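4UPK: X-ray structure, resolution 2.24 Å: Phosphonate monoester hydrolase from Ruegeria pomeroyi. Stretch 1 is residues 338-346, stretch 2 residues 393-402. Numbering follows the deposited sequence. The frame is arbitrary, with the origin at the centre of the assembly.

Stretch 1 (338-346) DDTLIVVTA
Stretch 2 393-402: DLMPTILDWV

Residues 340-346 form a β-strand that packs against the helix of the second stretch, which runs to Val402 with regular helical angles (phi/psi -63/-52 at Ile398, -57/-38 at Trp401). The two run almost exactly antiparallel (176°) with their axes 10.4 Å apart at closest approach. The register pairs Leu341 with Ile398 (CA to CA 7.7 Å) and Val343 with Leu394 (CA to CA 8.1 Å). No hydrogen bond crosses the interface, whose 361 Å² of buried surface is closed by apolar packing.

Asp338 and Asp339 precede the strand in a loop. The CB of Asp339 points away from the helix, but its backbone O lies 4.1 Å from Trp401 CH2, at the ring edge. Thr340 begins the extended segment (phi/psi -123/134) and also turns its CB away.

Leu341 (-83/112; chi1 t, chi2 p) is the centre of the contact, with 101 Å² covered. Its CB sits over one face of Trp401, 3.5 Å from the centroid of the six-membered ring and 8° off the normal, a CH-π contact; Trp401 is in the t rotamer (chi1 -171°, chi2 86°). Leu341 CD2 reaches the helix backbone, 3.9 Å from Ile398 CA, and lies 4.0 Å from Ile398 CG1.

Strand alternation takes Ile342 and Val344 out of the contact. Between them, Val343 (-122/117, chi1 t) faces the helix: its CG1 is 4.0 Å from Leu394 CD2 and its CG2 4.3 Å from Ile398 CG1, so the compact β-branched side chain touches residues one helical turn apart. Leu394 adopts m, p and Ile398 m, t.

Thr345 (-153/179, chi1 t) places CG2 3.6 Å from Leu394 CD2, while its OG1 is hydrogen-bonded elsewhere in the structure. Within the second stretch, Thr397 OG1 donates a very short 2.5 Å hydrogen bond to Asp393 O, and Trp401 N bonds Thr397 O at 3.0 Å.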

ATOM      1  N   ASP A 338      30.642 -25.083  12.712  1.00 30.13           N
ATOM      2  CA  ASP A 338      31.623 -24.494  11.784  1.00 31.76           C
ATOM      3  C   ASP A 338      30.990 -23.765  10.597  1.00 37.39           C
ATOM      4  O   ASP A 338      31.592 -22.816  10.122  1.00 38.88           O
ATOM      5  CB  ASP A 338      32.662 -25.529  11.309  1.00 34.64           C
ATOM      6  CG  ASP A 338      33.395 -26.292  12.402  1.00 50.52           C
ATOM      7  OD1 ASP A 338      33.681 -25.691  13.464  1.00 52.83           O
ATOM      8  OD2 ASP A 338      33.762 -27.459  12.160  1.00 57.10           O
ATOM      9  N   ASP A 339      29.765 -24.161  10.168  1.00 34.04           N
ATOM     10  CA  ASP A 339      29.003 -23.579   9.046  1.00 34.58           C
ATOM     11  C   ASP A 339      27.972 -22.481   9.472  1.00 35.70           C
ATOM     12  O   ASP A 339      27.044 -22.181   8.700  1.00 35.16           O
ATOM     13  CB  ASP A 339      28.260 -24.707   8.280  1.00 37.27           C
ATOM     14  CG  ASP A 339      29.115 -25.660   7.455  1.00 53.56           C
ATOM     15  OD1 ASP A 339      30.331 -25.381   7.272  1.00 55.84           O
ATOM     16  OD2 ASP A 339      28.562 -26.659   6.951  1.00 60.34           O
ATOM     17  N   THR A 340      28.129 -21.900  10.693  1.00 28.12           N
ATOM     18  CA  THR A 340      27.196 -20.899  11.238  1.00 25.42           C
ATOM     19  C   THR A 340      27.861 -19.569  11.611  1.00 26.05           C
ATOM     20  O   THR A 340      28.886 -19.544  12.302  1.00 24.91           O
ATOM     21  CB  THR A 340      26.423 -21.504  12.439  1.00 26.26           C
ATOM     22  OG1 THR A 340      25.747 -22.671  11.991  1.00 27.15           O
ATOM     23  CG2 THR A 340      25.392 -20.539  13.081  1.00 21.02           C
ATOM     24  N   LEU A 341      27.219 -18.461  11.204  1.00 19.21           N
ATOM     25  CA  LEU A 341      27.614 -17.130  11.618  1.00 16.95           C
ATOM     26  C   LEU A 341      26.941 -16.945  12.982  1.00 21.81           C
ATOM     27  O   LEU A 341      25.699 -16.915  13.073  1.00 21.64           O
ATOM     28  CB  LEU A 341      27.149 -16.036  10.618  1.00 15.91           C
ATOM     29  CG  LEU A 341      27.311 -14.577  11.066  1.00 17.58           C
ATOM     30  CD1 LEU A 341      28.790 -14.194  11.249  1.00 17.59           C
ATOM     31  CD2 LEU A 341      26.634 -13.638  10.121  1.00 13.73           C
ATOM     32  N   ILE A 342      27.760 -16.892  14.044  1.00 18.22           N
ATOM     33  CA  ILE A 342      27.294 -16.716  15.414  1.00 17.88           C
ATOM     34  C   ILE A 342      27.558 -15.288  15.831  1.00 21.31           C
ATOM     35  O   ILE A 342      28.695 -14.816  15.734  1.00 20.98           O
ATOM     36  CB  ILE A 342      27.869 -17.765  16.426  1.00 21.02           C
ATOM     37  CG1 ILE A 342      27.537 -19.224  15.981  1.00 22.06           C
ATOM     38  CG2 ILE A 342      27.360 -17.484  17.860  1.00 20.54           C
ATOM     39  CD1 ILE A 342      28.279 -20.352  16.753  1.00 33.34           C
ATOM     40  N   VAL A 343      26.495 -14.586  16.241  1.00 17.31           N
ATOM     41  CA  VAL A 343      26.593 -13.211  16.711  1.00 16.98           C
ATOM     42  C   VAL A 343      26.035 -13.171  18.135  1.00 21.48           C
ATOM     43  O   VAL A 343      24.858 -13.472  18.364  1.00 19.52           O
ATOM     44  CB  VAL A 343      25.923 -12.136  15.802  1.00 20.27           C
ATOM     45  CG1 VAL A 343      26.222 -10.730  16.325  1.00 19.35           C
ATOM     46  CG2 VAL A 343      26.342 -12.261  14.341  1.00 20.11           C
ATOM     47  N   VAL A 344      26.902 -12.826  19.094  1.00 18.27           N
ATOM     48  CA  VAL A 344      26.509 -12.710  20.494  1.00 16.90           C
ATOM     49  C   VAL A 344      26.832 -11.293  20.953  1.00 21.81           C
ATOM     50  O   VAL A 344      27.970 -10.830  20.814  1.00 21.00           O
ATOM     51  CB  VAL A 344      27.084 -13.804  21.443  1.00 19.55           C
ATOM     52  CG1 VAL A 344      26.505 -13.667  22.859  1.00 18.19           C
ATOM     53  CG2 VAL A 344      26.806 -15.204  20.901  1.00 19.57           C
ATOM     54  N   THR A 345      25.817 -10.611  21.496  1.00 17.39           N
ATOM     55  CA  THR A 345      25.937  -9.254  22.003  1.00 16.82           C
ATOM     56  C   THR A 345      24.900  -8.997  23.118  1.00 19.91           C
ATOM     57  O   THR A 345      24.089  -9.864  23.431  1.00 17.74           O
ATOM     58  CB  THR A 345      25.765  -8.239  20.806  1.00 18.09           C
ATOM     59  OG1 THR A 345      26.231  -6.944  21.201  1.00 16.78           O
ATOM     60  CG2 THR A 345      24.326  -8.166  20.269  1.00 10.77           C
ATOM     61  N   ALA A 346      24.927  -7.781  23.684  1.00 17.20           N
ATOM     62  CA  ALA A 346      23.921  -7.245  24.585  1.00 16.62           C
ATOM     63  C   ALA A 346      23.361  -6.002  23.889  1.00 22.56           C
ATOM     64  O   ALA A 346      24.077  -5.364  23.114  1.00 23.15           O
ATOM     65  CB  ALA A 346      24.509  -6.892  25.940  1.00 16.80           C
ATOM     66  N   ASP A 393      26.223  -1.797  13.346  1.00 15.48           N
ATOM     67  CA  ASP A 393      27.145  -2.559  12.498  1.00 15.15           C
ATOM     68  C   ASP A 393      26.785  -4.048  12.398  1.00 17.33           C
ATOM     69  O   ASP A 393      27.364  -4.762  11.584  1.00 14.05           O
ATOM     70  CB  ASP A 393      28.585  -2.425  13.032  1.00 15.80           C
ATOM     71  CG  ASP A 393      29.163  -1.027  13.046  1.00 18.78           C
ATOM     72  OD1 ASP A 393      28.602  -0.132  12.345  1.00 17.69           O
ATOM     73  OD2 ASP A 393      30.173  -0.817  13.745  1.00 24.80           O
ATOM     74  N   LEU A 394      25.833  -4.519  13.214  1.00 16.02           N
ATOM     75  CA  LEU A 394      25.469  -5.936  13.236  1.00 16.21           C
ATOM     76  C   LEU A 394      24.641  -6.384  12.027  1.00 19.64           C
ATOM     77  O   LEU A 394      25.030  -7.337  11.350  1.00 18.80           O
ATOM     78  CB  LEU A 394      24.832  -6.300  14.583  1.00 16.17           C
ATOM     79  CG  LEU A 394      25.773  -6.728  15.724  1.00 20.19           C
ATOM     80  CD1 LEU A 394      26.814  -5.681  16.054  1.00 21.23           C
ATOM     81  CD2 LEU A 394      24.981  -6.992  16.975  1.00 20.76           C
ATOM     82  N   MET A 395      23.534  -5.673  11.724  1.00 17.35           N
ATOM     83  CA  MET A 395      22.681  -5.953  10.563  1.00 17.54           C
ATOM     84  C   MET A 395      23.522  -6.005   9.253  1.00 22.52           C
ATOM     85  O   MET A 395      23.439  -7.021   8.564  1.00 22.69           O
ATOM     86  CB  MET A 395      21.475  -4.965  10.462  1.00 18.96           C
ATOM     87  CG  MET A 395      20.951  -4.783   9.044  1.00 22.28           C
ATOM     88  SD  MET A 395      19.352  -4.000   9.014  1.00 28.34           S
ATOM     89  CE  MET A 395      18.872  -4.244   7.320  1.00 25.77           C
ATOM     90  N   PRO A 396      24.361  -4.979   8.911  1.00 19.74           N
ATOM     91  CA  PRO A 396      25.149  -5.065   7.667  1.00 19.10           C
ATOM     92  C   PRO A 396      26.177  -6.196   7.635  1.00 23.62           C
ATOM     93  O   PRO A 396      26.471  -6.698   6.552  1.00 26.24           O
ATOM     94  CB  PRO A 396      25.785  -3.671   7.545  1.00 20.57           C
ATOM     95  CG  PRO A 396      25.820  -3.154   8.922  1.00 24.79           C
ATOM     96  CD  PRO A 396      24.581  -3.676   9.580  1.00 20.42           C
ATOM     97  N   THR A 397      26.684  -6.639   8.804  1.00 18.81           N
ATOM     98  CA  THR A 397      27.624  -7.757   8.895  1.00 16.46           C
ATOM     99  C   THR A 397      26.939  -9.070   8.434  1.00 20.49           C
ATOM    100  O   THR A 397      27.509  -9.821   7.636  1.00 19.57           O
ATOM    101  CB  THR A 397      28.191  -7.856  10.304  1.00 13.54           C
ATOM    102  OG1 THR A 397      28.771  -6.608  10.677  1.00 16.05           O
ATOM    103  CG2 THR A 397      29.233  -8.969  10.446  1.00 12.28           C
ATOM    104  N   ILE A 398      25.710  -9.319   8.933  1.00 18.10           N
ATOM    105  CA  ILE A 398      24.916 -10.509   8.636  1.00 18.92           C
ATOM    106  C   ILE A 398      24.582 -10.556   7.161  1.00 23.57           C
ATOM    107  O   ILE A 398      24.873 -11.565   6.521  1.00 24.12           O
ATOM    108  CB  ILE A 398      23.648 -10.629   9.555  1.00 21.41           C
ATOM    109  CG1 ILE A 398      24.035 -10.718  11.058  1.00 20.42           C
ATOM    110  CG2 ILE A 398      22.768 -11.821   9.136  1.00 21.43           C
ATOM    111  CD1 ILE A 398      22.943 -10.199  12.033  1.00 21.03           C
ATOM    112  N   LEU A 399      24.013  -9.448   6.611  1.00 19.46           N
ATOM    113  CA  LEU A 399      23.643  -9.342   5.192  1.00 18.57           C
ATOM    114  C   LEU A 399      24.822  -9.570   4.264  1.00 23.18           C
ATOM    115  O   LEU A 399      24.693 -10.305   3.282  1.00 22.38           O
ATOM    116  CB  LEU A 399      22.932  -8.005   4.870  1.00 17.65           C
ATOM    117  CG  LEU A 399      21.572  -7.761   5.567  1.00 20.02           C
ATOM    118  CD1 LEU A 399      21.000  -6.421   5.150  1.00 20.09           C
ATOM    119  CD2 LEU A 399      20.565  -8.921   5.312  1.00 15.29           C
ATOM    120  N   ASP A 400      25.977  -8.954   4.584  1.00 20.62           N
ATOM    121  CA  ASP A 400      27.217  -9.101   3.830  1.00 20.00           C
ATOM    122  C   ASP A 400      27.589 -10.589   3.774  1.00 25.18           C
ATOM    123  O   ASP A 400      27.731 -11.140   2.680  1.00 23.57           O
ATOM    124  CB  ASP A 400      28.325  -8.260   4.498  1.00 21.20           C
ATOM    125  CG  ASP A 400      29.697  -8.265   3.852  1.00 29.47           C
ATOM    126  OD1 ASP A 400      29.852  -8.898   2.783  1.00 30.15           O
ATOM    127  OD2 ASP A 400      30.623  -7.635   4.420  1.00 32.32           O
ATOM    128  N   TRP A 401      27.661 -11.252   4.957  1.00 23.80           N
ATOM    129  CA  TRP A 401      28.011 -12.662   5.099  1.00 24.93           C
ATOM    130  C   TRP A 401      27.096 -13.628   4.315  1.00 26.90           C
ATOM    131  O   TRP A 401      27.604 -14.589   3.741  1.00 28.24           O
ATOM    132  CB  TRP A 401      28.137 -13.038   6.581  1.00 24.61           C
ATOM    133  CG  TRP A 401      28.704 -14.401   6.810  1.00 27.09           C
ATOM    134  CD1 TRP A 401      30.024 -14.741   6.891  1.00 30.38           C
ATOM    135  CD2 TRP A 401      27.962 -15.616   7.005  1.00 27.29           C
ATOM    136  NE1 TRP A 401      30.150 -16.092   7.129  1.00 30.21           N
ATOM    137  CE2 TRP A 401      28.901 -16.657   7.183  1.00 31.62           C
ATOM    138  CE3 TRP A 401      26.591 -15.930   7.022  1.00 28.80           C
ATOM    139  CZ2 TRP A 401      28.512 -17.986   7.406  1.00 31.63           C
ATOM    140  CZ3 TRP A 401      26.208 -17.245   7.242  1.00 30.84           C
ATOM    141  CH2 TRP A 401      27.162 -18.257   7.434  1.00 31.70           C
ATOM    142  N   VAL A 402      25.778 -13.356   4.248  1.00 20.19           N
ATOM    143  CA  VAL A 402      24.824 -14.180   3.493  1.00 19.89           C
ATOM    144  C   VAL A 402      24.825 -13.820   1.985  1.00 26.32           C
ATOM    145  O   VAL A 402      24.276 -14.570   1.160  1.00 27.10           O
ATOM    146  CB  VAL A 402      23.384 -14.217   4.104  1.00 23.22           C
ATOM    147  CG1 VAL A 402      23.407 -14.638   5.565  1.00 21.99           C
ATOM    148  CG2 VAL A 402      22.655 -12.881   3.946  1.00 23.09           C
TER